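Local atomic coordinates of putative alpha-galactosidase/melibiase (Bacteroides fragilis, PDB entry 4OGZ), a protein that probably hydrolyses terminal, non-reducing alpha-D-galactose residues from alpha-D-galactosides, including galactose oligosaccharides, galactomannans and galactolipids. Residues Tyr401-Lys406 against Val425-Asn430. Numbering follows the deposited sequence.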
ATOM      1  N   TYR A 401      -5.946  17.358  19.303  1.00 21.96           N
ATOM      2  CA  TYR A 401      -5.312  17.329  18.018  1.00 20.39           C
ATOM      3  C   TYR A 401      -3.993  16.657  18.139  1.00 18.09           C
ATOM      4  O   TYR A 401      -3.458  16.517  19.224  1.00 17.41           O
ATOM      5  CB  TYR A 401      -5.106  18.775  17.476  1.00 22.72           C
ATOM      6  CG  TYR A 401      -4.120  19.604  18.270  1.00 25.32           C
ATOM      7  CD1 TYR A 401      -2.764  19.472  18.051  1.00 25.04           C
ATOM      8  CD2 TYR A 401      -4.546  20.490  19.261  1.00 29.50           C
ATOM      9  CE1 TYR A 401      -1.850  20.174  18.786  1.00 27.27           C
ATOM     10  CE2 TYR A 401      -3.625  21.224  20.006  1.00 31.29           C
ATOM     11  CZ  TYR A 401      -2.280  21.055  19.764  1.00 33.67           C
ATOM     12  OH  TYR A 401      -1.327  21.765  20.466  1.00 37.47           O
ATOM     13  N   ASP A 402      -3.462  16.313  16.991  1.00 17.78           N
ATOM     14  CA  ASP A 402      -2.140  15.773  16.836  1.00 17.36           C
ATOM     15  C   ASP A 402      -1.330  16.652  15.918  1.00 16.75           C
ATOM     16  O   ASP A 402      -1.854  17.310  15.027  1.00 15.41           O
ATOM     17  CB  ASP A 402      -2.169  14.440  16.118  1.00 17.31           C
ATOM     18  CG  ASP A 402      -2.826  13.337  16.885  1.00 18.76           C
ATOM     19  OD1 ASP A 402      -3.057  13.443  18.105  1.00 19.64           O
ATOM     20  OD2 ASP A 402      -3.095  12.302  16.233  1.00 23.35           O
ATOM     21  N   VAL A 403      -0.020  16.597  16.101  1.00 16.37           N
ATOM     22  CA  VAL A 403       0.886  17.076  15.114  1.00 16.20           C
ATOM     23  C   VAL A 403       1.828  15.917  14.789  1.00 15.52           C
ATOM     24  O   VAL A 403       2.447  15.371  15.683  1.00 15.39           O
ATOM     25  CB  VAL A 403       1.649  18.305  15.612  1.00 17.53           C
ATOM     26  CG1 VAL A 403       2.668  18.727  14.571  1.00 17.66           C
ATOM     27  CG2 VAL A 403       0.677  19.448  15.911  1.00 18.11           C
ATOM     28  N   TRP A 404       1.879  15.527  13.510  1.00 14.77           N
ATOM     29  CA  TRP A 404       2.703  14.427  13.036  1.00 14.95           C
ATOM     30  C   TRP A 404       3.787  14.990  12.126  1.00 15.08           C
ATOM     31  O   TRP A 404       3.538  15.959  11.425  1.00 15.90           O
ATOM     32  CB  TRP A 404       1.906  13.404  12.266  1.00 14.62           C
ATOM     33  CG  TRP A 404       0.870  12.603  13.033  1.00 14.71           C
ATOM     34  CD1 TRP A 404      -0.328  13.042  13.493  1.00 14.96           C
ATOM     35  CD2 TRP A 404       0.922  11.192  13.337  1.00 14.61           C
ATOM     36  NE1 TRP A 404      -1.013  12.002  14.099  1.00 15.64           N
ATOM     37  CE2 TRP A 404      -0.256  10.867  14.034  1.00 14.29           C
ATOM     38  CE3 TRP A 404       1.881  10.189  13.136  1.00 14.58           C
ATOM     39  CZ2 TRP A 404      -0.536   9.554  14.483  1.00 14.33           C
ATOM     40  CZ3 TRP A 404       1.624   8.909  13.589  1.00 14.53           C
ATOM     41  CH2 TRP A 404       0.404   8.593  14.242  1.00 14.11           C
ATOM     42  N   VAL A 405       4.984  14.390  12.164  1.00 14.99           N
ATOM     43  CA  VAL A 405       6.130  14.875  11.358  1.00 15.63           C
ATOM     44  C   VAL A 405       6.947  13.747  10.652  1.00 14.91           C
ATOM     45  O   VAL A 405       7.329  12.726  11.223  1.00 13.98           O
ATOM     46  CB  VAL A 405       7.038  15.787  12.189  1.00 15.87           C
ATOM     47  CG1 VAL A 405       7.350  15.154  13.522  1.00 16.79           C
ATOM     48  CG2 VAL A 405       8.320  16.145  11.420  1.00 16.80           C
ATOM     49  N   LYS A 406       7.107  13.944   9.361  1.00 16.82           N
ATOM     50  CA  LYS A 406       7.753  12.986   8.478  1.00 17.89           C
ATOM     51  C   LYS A 406       8.913  13.684   7.757  1.00 14.62           C
ATOM     52  O   LYS A 406       8.712  14.545   6.900  1.00 14.13           O
ATOM     53  CB  LYS A 406       6.731  12.435   7.469  1.00 14.85           C
ATOM     54  CG  LYS A 406       7.213  11.194   6.723  1.00 14.82           C
ATOM     55  CD  LYS A 406       6.325  10.880   5.537  1.00 15.75           C
ATOM     56  CE  LYS A 406       6.434   9.439   5.056  1.00 18.29           C
ATOM     57  NZ  LYS A 406       7.804   8.987   4.746  1.00 18.32           N
ATOM     58  N   VAL A 425     -10.902  23.241  15.891  1.00 27.97           N
ATOM     59  CA  VAL A 425      -9.709  23.333  16.737  1.00 27.46           C
ATOM     60  C   VAL A 425      -8.643  24.259  16.135  1.00 25.51           C
ATOM     61  O   VAL A 425      -8.446  24.261  14.939  1.00 25.37           O
ATOM     62  CB  VAL A 425      -9.091  21.916  16.893  1.00 28.99           C
ATOM     63  CG1 VAL A 425      -7.632  21.949  17.321  1.00 30.90           C
ATOM     64  CG2 VAL A 425      -9.902  21.064  17.862  1.00 26.95           C
ATOM     65  N   ASP A 426      -7.944  25.003  16.983  1.00 24.23           N
ATOM     66  CA  ASP A 426      -6.775  25.789  16.605  1.00 23.93           C
ATOM     67  C   ASP A 426      -5.472  25.056  16.986  1.00 24.46           C
ATOM     68  O   ASP A 426      -5.340  24.511  18.084  1.00 24.19           O
ATOM     69  CB  ASP A 426      -6.806  27.147  17.284  1.00 26.02           C
ATOM     70  CG  ASP A 426      -7.940  28.042  16.783  1.00 29.49           C
ATOM     71  OD1 ASP A 426      -8.519  27.766  15.702  1.00 41.33           O
ATOM     72  OD2 ASP A 426      -8.264  29.039  17.467  1.00 32.69           O
ATOM     73  N   VAL A 427      -4.509  25.033  16.074  1.00 24.61           N
ATOM     74  CA  VAL A 427      -3.216  24.408  16.341  1.00 25.46           C
ATOM     75  C   VAL A 427      -2.117  25.397  15.982  1.00 26.54           C
ATOM     76  O   VAL A 427      -1.994  25.775  14.817  1.00 29.01           O
ATOM     77  CB  VAL A 427      -3.012  23.128  15.518  1.00 25.55           C
ATOM     78  CG1 VAL A 427      -1.639  22.513  15.825  1.00 28.60           C
ATOM     79  CG2 VAL A 427      -4.123  22.135  15.772  1.00 24.92           C
ATOM     80  N   GLU A 428      -1.334  25.847  16.966  1.00 26.49           N
ATOM     81  CA  GLU A 428      -0.307  26.829  16.651  1.00 30.66           C
ATOM     82  C   GLU A 428       0.876  26.095  16.061  1.00 30.07           C
ATOM     83  O   GLU A 428       1.270  25.035  16.545  1.00 29.03           O
ATOM     84  CB  GLU A 428       0.132  27.644  17.852  1.00 36.09           C
ATOM     85  CG  GLU A 428       0.608  29.015  17.392  1.00 47.65           C
ATOM     86  CD  GLU A 428       1.567  29.681  18.345  1.00 52.19           C
ATOM     87  OE1 GLU A 428       1.145  30.011  19.476  1.00 51.79           O
ATOM     88  OE2 GLU A 428       2.728  29.907  17.940  1.00 58.27           O
ATOM     89  N   LEU A 429       1.407  26.641  14.974  1.00 28.46           N
ATOM     90  CA  LEU A 429       2.548  26.062  14.300  1.00 24.44           C
ATOM     91  C   LEU A 429       3.622  27.118  14.277  1.00 22.76           C
ATOM     92  O   LEU A 429       3.365  28.244  13.875  1.00 22.86           O
ATOM     93  CB  LEU A 429       2.158  25.657  12.901  1.00 24.73           C
ATOM     94  CG  LEU A 429       2.851  24.512  12.215  1.00 27.91           C
ATOM     95  CD1 LEU A 429       2.936  23.316  13.157  1.00 33.03           C
ATOM     96  CD2 LEU A 429       2.090  24.151  10.941  1.00 26.66           C
ATOM     97  N   ASN A 430       4.797  26.768  14.790  1.00 20.83           N
ATOM     98  CA  ASN A 430       5.908  27.696  14.871  1.00 19.15           C
ATOM     99  C   ASN A 430       7.170  26.865  14.808  1.00 19.93           C
ATOM    100  O   ASN A 430       7.081  25.632  14.729  1.00 17.68           O
ATOM    101  CB  ASN A 430       5.825  28.576  16.134  1.00 18.81           C
ATOM    102  CG  ASN A 430       5.843  27.779  17.438  1.00 18.89           C
ATOM    103  OD1 ASN A 430       6.763  27.008  17.722  1.00 18.41           O
ATOM    104  ND2 ASN A 430       4.851  28.010  18.262  1.00 19.14           N
TER
HETATM  105  O   HOH W   1       0.503  23.591  19.016  1.00 41.54           O
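One face of the Tyr-401 ring is taken by Val-427, whose CG2 lies 3.8 Å from the ring centroid and 22° off the ring normal in a CH-pi contact shifted toward the rim, nearest to CG. The other methyl of Val-427, CG1, reaches Tyr-401 CE1 at 3.8 Å, so both branches of this valine bear on the ring. Val-425 CG1 and the carbonyl O of Asp-426 approach the CD2 and CE2 side obliquely, the methyl standing 3.9 Å from Tyr-401 CD2. Tyr-401 CB points toward strand 425-429, and chi1 of 67° places CG between the backbone N and the carbonyl carbon. Farther along, Val-403 CG2 meets Val-427 CG1 at 3.8 Å, the two side chains slipping past each other in opposite directions; Val-427 CG1 thus touches both Tyr-401 and Val-403. The hydroxyl is linked through water: Tyr-401 OH hydrogen-bonds a water at 3.0 Å, which donates to Glu-428 O. Behind segment 401-406, the indole NE1 of Trp-404 donates to Asp-402 OD2, while OD1 of that carboxylate forms a salt bridge with Arg-420. The two strands belong to different sheets, 401-407 pairing with 393-397 and 413-419, and 425-429 with 458-462. The axes of segments 401-406 and 425-429 pass 8.7 Å apart at 31°; apart from the Asp-426 carbonyl O, direct contacts are between side chains. Such packing of two sheets through largely apolar side chains that point toward each other exemplifies a beta sandwich, here the C-terminal domain of a family 27 glycoside hydrolase.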